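Local atomic coordinates of purine nucleoside phosphorylase (Schistosoma mansoni, PDB entry 5KO6), a protein that catalyses the reversible phosphorolysis of purine nucleosides such as inosine and guanosine, giving the free base and ribose 1-phosphate. Residues Gly30-Ser35 / Arg111-Thr116; Ala195-Pro200 / Val219-Val224. All coordinates share one frame; numbering follows the deposited sequence.

Contact 1: Gly30-Ser35 / Arg111-Thr116. With R1P (1-O-phosphono-alpha-D-ribofuranose), chain C.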
loop_
_atom_site.group_PDB
_atom_site.type_symbol
_atom_site.label_atom_id
_atom_site.label_comp_id
_atom_site.label_asym_id
_atom_site.label_seq_id
_atom_site.Cartn_x
_atom_site.Cartn_y
_atom_site.Cartn_z
ATOM N N GLY A 30 -24.455 15.590 6.901
ATOM C CA GLY A 30 -23.333 15.298 7.774
ATOM C C GLY A 30 -22.187 16.219 7.411
ATOM O O GLY A 30 -22.059 16.631 6.259
ATOM N N ILE A 31 -21.367 16.572 8.403
ATOM C CA ILE A 31 -20.162 17.364 8.162
ATOM C C ILE A 31 -18.966 16.762 8.896
ATOM O O ILE A 31 -19.076 16.277 10.030
ATOM C CB ILE A 31 -20.310 18.882 8.449
ATOM C CG1 ILE A 31 -20.428 19.157 9.933
ATOM C CG2 ILE A 31 -21.502 19.476 7.700
ATOM C CD1 ILE A 31 -20.441 20.642 10.269
ATOM N N ILE A 32 -17.813 16.789 8.235
ATOM C CA ILE A 32 -16.541 16.355 8.803
ATOM C C ILE A 32 -15.550 17.439 8.435
ATOM O O ILE A 32 -15.431 17.795 7.257
ATOM C CB ILE A 32 -16.095 15.000 8.220
ATOM C CG1 ILE A 32 -17.092 13.886 8.579
ATOM C CG2 ILE A 32 -14.688 14.657 8.701
ATOM C CD1 ILE A 32 -16.798 12.553 7.886
ATOM N N CYS A 33 -14.893 18.021 9.435
ATOM C CA CYS A 33 -14.135 19.250 9.242
ATOM C C CYS A 33 -12.639 19.011 9.414
ATOM O O CYS A 33 -12.205 18.187 10.229
ATOM C CB CYS A 33 -14.611 20.326 10.219
ATOM S SG CYS A 33 -16.407 20.608 10.110
ATOM N N GLY A 34 -11.851 19.763 8.643
ATOM C CA GLY A 34 -10.419 19.600 8.624
ATOM C C GLY A 34 -9.737 20.231 9.826
ATOM O O GLY A 34 -10.359 20.863 10.681
ATOM N N SER A 35 -8.416 20.054 9.872
ATOM C CA SER A 35 -7.599 20.566 10.971
ATOM C C SER A 35 -7.783 22.073 11.135
ATOM O O SER A 35 -7.491 22.833 10.215
ATOM C CB SER A 35 -6.125 20.270 10.687
ATOM O OG SER A 35 -5.884 18.882 10.522
ATOM N N ARG A 111 -28.150 12.299 3.835
ATOM C CA ARG A 111 -28.049 12.067 2.403
ATOM C C ARG A 111 -26.961 12.881 1.716
ATOM O O ARG A 111 -26.646 12.591 0.554
ATOM C CB ARG A 111 -29.407 12.286 1.712
ATOM C CG ARG A 111 -30.508 11.366 2.242
ATOM C CD ARG A 111 -30.082 9.893 2.151
ATOM N NE ARG A 111 -31.091 8.980 2.691
ATOM C CZ ARG A 111 -30.976 8.308 3.837
ATOM N NH1 ARG A 111 -31.958 7.509 4.233
ATOM N NH2 ARG A 111 -29.883 8.422 4.586
ATOM N N VAL A 112 -26.359 13.856 2.403
ATOM C CA VAL A 112 -25.275 14.676 1.867
ATOM C C VAL A 112 -24.222 14.827 2.954
ATOM O O VAL A 112 -24.564 15.145 4.100
ATOM C CB VAL A 112 -25.787 16.065 1.439
ATOM C CG1 VAL A 112 -24.637 16.980 1.048
ATOM C CG2 VAL A 112 -26.784 15.939 0.299
ATOM N N LEU A 113 -22.956 14.586 2.600
ATOM C CA LEU A 113 -21.814 14.728 3.501
ATOM C C LEU A 113 -20.904 15.823 2.955
ATOM O O LEU A 113 -20.463 15.752 1.802
ATOM C CB LEU A 113 -21.064 13.395 3.621
ATOM C CG LEU A 113 -19.784 13.356 4.451
ATOM C CD1 LEU A 113 -20.068 13.729 5.907
ATOM C CD2 LEU A 113 -19.140 11.966 4.358
ATOM N N LEU A 114 -20.645 16.843 3.776
ATOM C CA LEU A 114 -19.748 17.935 3.429
ATOM C C LEU A 114 -18.448 17.757 4.198
ATOM O O LEU A 114 -18.471 17.584 5.420
ATOM C CB LEU A 114 -20.383 19.280 3.789
ATOM C CG LEU A 114 -21.818 19.513 3.303
ATOM C CD1 LEU A 114 -22.310 20.878 3.775
ATOM C CD2 LEU A 114 -21.918 19.404 1.773
ATOM N N ILE A 115 -17.319 17.809 3.494
ATOM C CA ILE A 115 -16.016 17.497 4.068
ATOM C C ILE A 115 -15.040 18.616 3.739
ATOM O O ILE A 115 -14.991 19.092 2.601
ATOM C CB ILE A 115 -15.478 16.167 3.504
ATOM C CG1 ILE A 115 -16.482 15.033 3.707
ATOM C CG2 ILE A 115 -14.136 15.823 4.164
ATOM C CD1 ILE A 115 -16.050 13.737 3.032
ATOM N N THR A 116 -14.257 19.039 4.738
ATOM C CA THR A 116 -13.097 19.888 4.485
ATOM C C THR A 116 -11.826 19.197 4.959
ATOM O O THR A 116 -11.853 18.316 5.822
ATOM C CB THR A 116 -13.210 21.273 5.133
ATOM O OG1 THR A 116 -13.344 21.156 6.560
ATOM C CG2 THR A 116 -14.409 22.028 4.562
HETATM C C5 R1P C . -1.362 17.440 8.636
HETATM O O5 R1P C . -0.954 18.759 8.799
HETATM C C4 R1P C . -2.838 17.284 8.999
HETATM O O4 R1P C . -3.556 18.118 8.264
HETATM C C1 R1P C . -4.611 17.222 7.465
HETATM C C2 R1P C . -3.969 16.050 7.271
HETATM O O2 R1P C . -4.914 14.957 6.947
HETATM C C3 R1P C . -3.334 15.831 8.624
HETATM O O3 R1P C . -4.263 15.371 9.507
HETATM O O1 R1P C . -5.693 17.047 8.267
HETATM P P R1P C . -7.180 17.073 7.584
HETATM O O1P R1P C . -8.121 16.405 8.563
HETATM O O2P R1P C . -7.080 16.310 6.287
HETATM O O3P R1P C . -7.528 18.507 7.396
#

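Contact 2: Ala195-Pro200 / Val219-Val224. With R1P (1-O-phosphono-alpha-D-ribofuranose), chain C; CYT (6-aminopyrimidin-2(1H)-one), chain B.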
loop_
_atom_site.group_PDB
_atom_site.type_symbol
_atom_site.label_atom_id
_atom_site.label_comp_id
_atom_site.label_asym_id
_atom_site.label_seq_id
_atom_site.Cartn_x
_atom_site.Cartn_y
_atom_site.Cartn_z
ATOM N N ALA A 195 -4.763 13.506 -4.179
ATOM C CA ALA A 195 -3.985 12.296 -3.913
ATOM C C ALA A 195 -4.033 11.987 -2.426
ATOM O O ALA A 195 -3.721 12.848 -1.599
ATOM C CB ALA A 195 -2.527 12.501 -4.312
ATOM N N PHE A 196 -4.413 10.756 -2.092
ATOM C CA PHE A 196 -4.437 10.287 -0.709
ATOM C C PHE A 196 -3.077 9.679 -0.369
ATOM O O PHE A 196 -2.734 8.595 -0.853
ATOM C CB PHE A 196 -5.564 9.274 -0.539
ATOM C CG PHE A 196 -5.723 8.720 0.865
ATOM C CD1 PHE A 196 -5.236 9.393 1.988
ATOM C CD2 PHE A 196 -6.395 7.519 1.059
ATOM C CE1 PHE A 196 -5.402 8.861 3.266
ATOM C CE2 PHE A 196 -6.571 6.970 2.337
ATOM C CZ PHE A 196 -6.070 7.651 3.451
ATOM N N ASN A 197 -2.297 10.410 0.435
ATOM C CA ASN A 197 -1.088 9.910 1.081
ATOM C C ASN A 197 -1.484 9.414 2.464
ATOM O O ASN A 197 -1.923 10.201 3.307
ATOM C CB ASN A 197 -0.098 11.071 1.222
ATOM C CG ASN A 197 1.057 10.752 2.156
ATOM O OD1 ASN A 197 1.467 9.599 2.289
ATOM N ND2 ASN A 197 1.588 11.792 2.819
ATOM N N GLY A 198 -1.338 8.107 2.700
ATOM C CA GLY A 198 -1.751 7.561 3.986
ATOM C C GLY A 198 -1.164 8.297 5.178
ATOM O O GLY A 198 -1.823 8.438 6.216
ATOM N N GLY A 199 0.084 8.748 5.065
ATOM C CA GLY A 199 0.694 9.536 6.128
ATOM C C GLY A 199 1.284 8.672 7.239
ATOM O O GLY A 199 1.315 7.459 7.141
ATOM N N PRO A 200 1.725 9.277 8.349
ATOM C CA PRO A 200 1.532 10.681 8.743
ATOM C C PRO A 200 2.686 11.601 8.370
ATOM O O PRO A 200 2.584 12.802 8.677
ATOM C CB PRO A 200 1.458 10.585 10.272
ATOM C CG PRO A 200 2.426 9.449 10.593
ATOM C CD PRO A 200 2.242 8.450 9.449
ATOM N N VAL A 219 -2.567 17.007 -2.295
ATOM C CA VAL A 219 -2.236 15.770 -1.588
ATOM C C VAL A 219 -2.553 15.954 -0.110
ATOM O O VAL A 219 -2.269 17.004 0.476
ATOM C CB VAL A 219 -0.761 15.362 -1.809
ATOM C CG1 VAL A 219 0.191 16.474 -1.369
ATOM C CG2 VAL A 219 -0.441 14.066 -1.074
ATOM N N GLY A 220 -3.163 14.940 0.492
ATOM C CA GLY A 220 -3.466 15.005 1.910
ATOM C C GLY A 220 -3.665 13.616 2.468
ATOM O O GLY A 220 -3.568 12.616 1.747
ATOM N N MET A 221 -3.976 13.557 3.766
ATOM C CA MET A 221 -3.962 12.304 4.521
ATOM C C MET A 221 -5.343 11.892 5.005
ATOM O O MET A 221 -5.456 11.122 5.963
ATOM C CB MET A 221 -3.013 12.421 5.717
ATOM C CG MET A 221 -1.660 12.976 5.364
ATOM S SD MET A 221 -0.667 13.154 6.872
ATOM C CE MET A 221 0.708 14.064 6.222
ATOM N N SER A 222 -6.399 12.407 4.388
ATOM C CA SER A 222 -7.739 12.141 4.885
ATOM C C SER A 222 -8.688 12.058 3.699
ATOM O O SER A 222 -8.266 11.953 2.539
ATOM C CB SER A 222 -8.177 13.240 5.864
ATOM O OG SER A 222 -8.422 14.448 5.163
ATOM N N THR A 223 -9.983 12.095 4.015
ATOM C CA THR A 223 -11.055 12.409 3.077
ATOM C C THR A 223 -11.436 11.238 2.189
ATOM O O THR A 223 -12.607 10.865 2.152
ATOM C CB THR A 223 -10.730 13.672 2.274
ATOM O OG1 THR A 223 -10.602 14.767 3.190
ATOM C CG2 THR A 223 -11.819 14.000 1.264
ATOM N N VAL A 224 -10.483 10.670 1.447
ATOM C CA VAL A 224 -10.818 9.559 0.548
ATOM C C VAL A 224 -11.486 8.404 1.279
ATOM O O VAL A 224 -12.473 7.864 0.757
ATOM C CB VAL A 224 -9.591 9.166 -0.296
ATOM C CG1 VAL A 224 -9.785 7.810 -1.004
ATOM C CG2 VAL A 224 -9.250 10.275 -1.302
HETATM C C5 R1P C . -1.362 17.440 8.636
HETATM O O5 R1P C . -0.954 18.759 8.799
HETATM C C4 R1P C . -2.838 17.284 8.999
HETATM O O4 R1P C . -3.556 18.118 8.264
HETATM C C1 R1P C . -4.611 17.222 7.465
HETATM C C2 R1P C . -3.969 16.050 7.271
HETATM O O2 R1P C . -4.914 14.957 6.947
HETATM C C3 R1P C . -3.334 15.831 8.624
HETATM O O3 R1P C . -4.263 15.371 9.507
HETATM O O1 R1P C . -5.693 17.047 8.267
HETATM P P R1P C . -7.180 17.073 7.584
HETATM O O1P R1P C . -8.121 16.405 8.563
HETATM O O2P R1P C . -7.080 16.310 6.287
HETATM O O3P R1P C . -7.528 18.507 7.396
HETATM N N3 CYT B . 0.220 17.898 3.346
HETATM C C4 CYT B . 0.447 19.207 3.495
HETATM N N1 CYT B . -1.616 18.101 4.846
HETATM C C2 CYT B . -0.808 17.315 4.007
HETATM O O2 CYT B . -1.040 16.112 3.908
HETATM N N4 CYT B . 1.469 19.740 2.822
HETATM C C5 CYT B . -0.368 20.026 4.338
HETATM C C6 CYT B . -1.378 19.437 4.988
HETATM O O HOH W 1 -4.474 8.625 6.874
#

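Contact 1: Gly30-Ser35 / Arg111-Thr116
The phosphate end of the ribose 1-phosphate site is built here on a pair of parallel strands, where Gly30-Ile32 runs beside Val112-Thr116 and Thr116 OG1 receives the N-H of Gly34. A ladder of four backbone bonds joins the strands: Leu114 N to Gly30 O, Ile32 N to Leu114 O, Thr116 N to Ile32 O and, at its start, Gly30 N to Val112 O. The bond from Gly30 N to Val112 O is the shortest of them at 2.8 Å. Beyond Ile32 the backbone pairing gives way to a side chain. Thr116 holds OG1 between its backbone N and carbonyl carbon (chi1 60°), and from there OG1 takes the bond from Gly34 N at 2.9 Å with an N-H...O angle of 156°. This is the core sheet of the phosphorylase superfamily, in which strand 29-32 lies between strands 78-84 and 112-121. Gly30, lacking a side chain, lets Leu113 lean across, and Leu113 CD1 comes 3.5 Å from Gly30 O. On the same face Ile32 CD1 meets Leu113 CD1 at 4.0 Å, and helix 224-232 packs over these residues. The other face carries Ile31 CG2, 4.1 Å from Leu114 CB, with Leu114 reaching Phe277 and Ile281 of helix 259-283. The loop after Ile32 delivers the phosphate contacts: Ser35 N points at R1P O3P (3.1 Å, 165°), while Ser35 OG donates to the bridging R1P O1 at 2.9 Å. Gly34 CA lies against the same phosphate, 3.3 Å from R1P O3P. His88 and Leu118 N also bind the sugar phosphate.

Contact 2: Ala195-Pro200 / Val219-Val224
Met221 reaches along the side of Asn197 and ends beside the carbonyl O of Pro200, a span its extended chain beyond CG allows (chi2 177°). The terminal CE of Met221 lies 3.3 Å from Pro200 O, and its SD passes 3.9 Å from Gly199 CA. Met221 CG is 3.5 Å from O2 of the bound CYT and Met221 CB 3.4 Å from R1P O2, so the side chain borders base and sugar alike. Phe161 of a second subunit packs on it as well. Phe196 sends its ring from the sheet face opposite Ala195 and Val219; with CG anti to the backbone N (chi1 -179°), the ring reaches the backbone of Gly220 and Met221. Gly220 O and Met221 CA lie at the ring's edge, in its plane, while CE1 approaches Met221 C obliquely. Val224 meets the ring obliquely, its CB 3.8 Å from Phe196 CD2, and Leu145 of the second subunit packs on Phe196. Asn197 directs its amide to its own side of the contact: ND2 bonds Thr201 O, and OD1 accepts a weak bond from Gly199 N. Its CB rests 3.8 Å from Val219 CG2. Between the backbones, Gly220 N donates to Ala195 O and Asn197 N to Gly220 O; farther on, a water donates to both Gly198 O and Met221 O, bridging the two segments where their backbones part. Ser222 OG donates to R1P O2P at 2.6 Å and accepts from Thr223 OG1. Parallel strands 189-196 and 218-220, joined through helix 205-213, form a beta-alpha-beta unit whose C-terminal strand ends open into the nucleoside site.

From the N terminus, the chain lays down strand 29-32 and makes an excursion of 75 residues, including strands 69-75 and 78-84 and helix 95-108, before contact 1 closes it at strand 112-121. Contact 2 opens later, with strand 189-196, and closes the much shorter loop through helix 205-213 at strand 218-220; the two loops follow in series, neither nested nor crossed. Strand 112-121 pairs antiparallel with 218-220, which brings both contacts into one mixed sheet, and Ile115 CG2 packs against Thr223 OG1 at 3.8 Å. Their centres lie about 16 Å apart, and the ribose 1-phosphate is held from both.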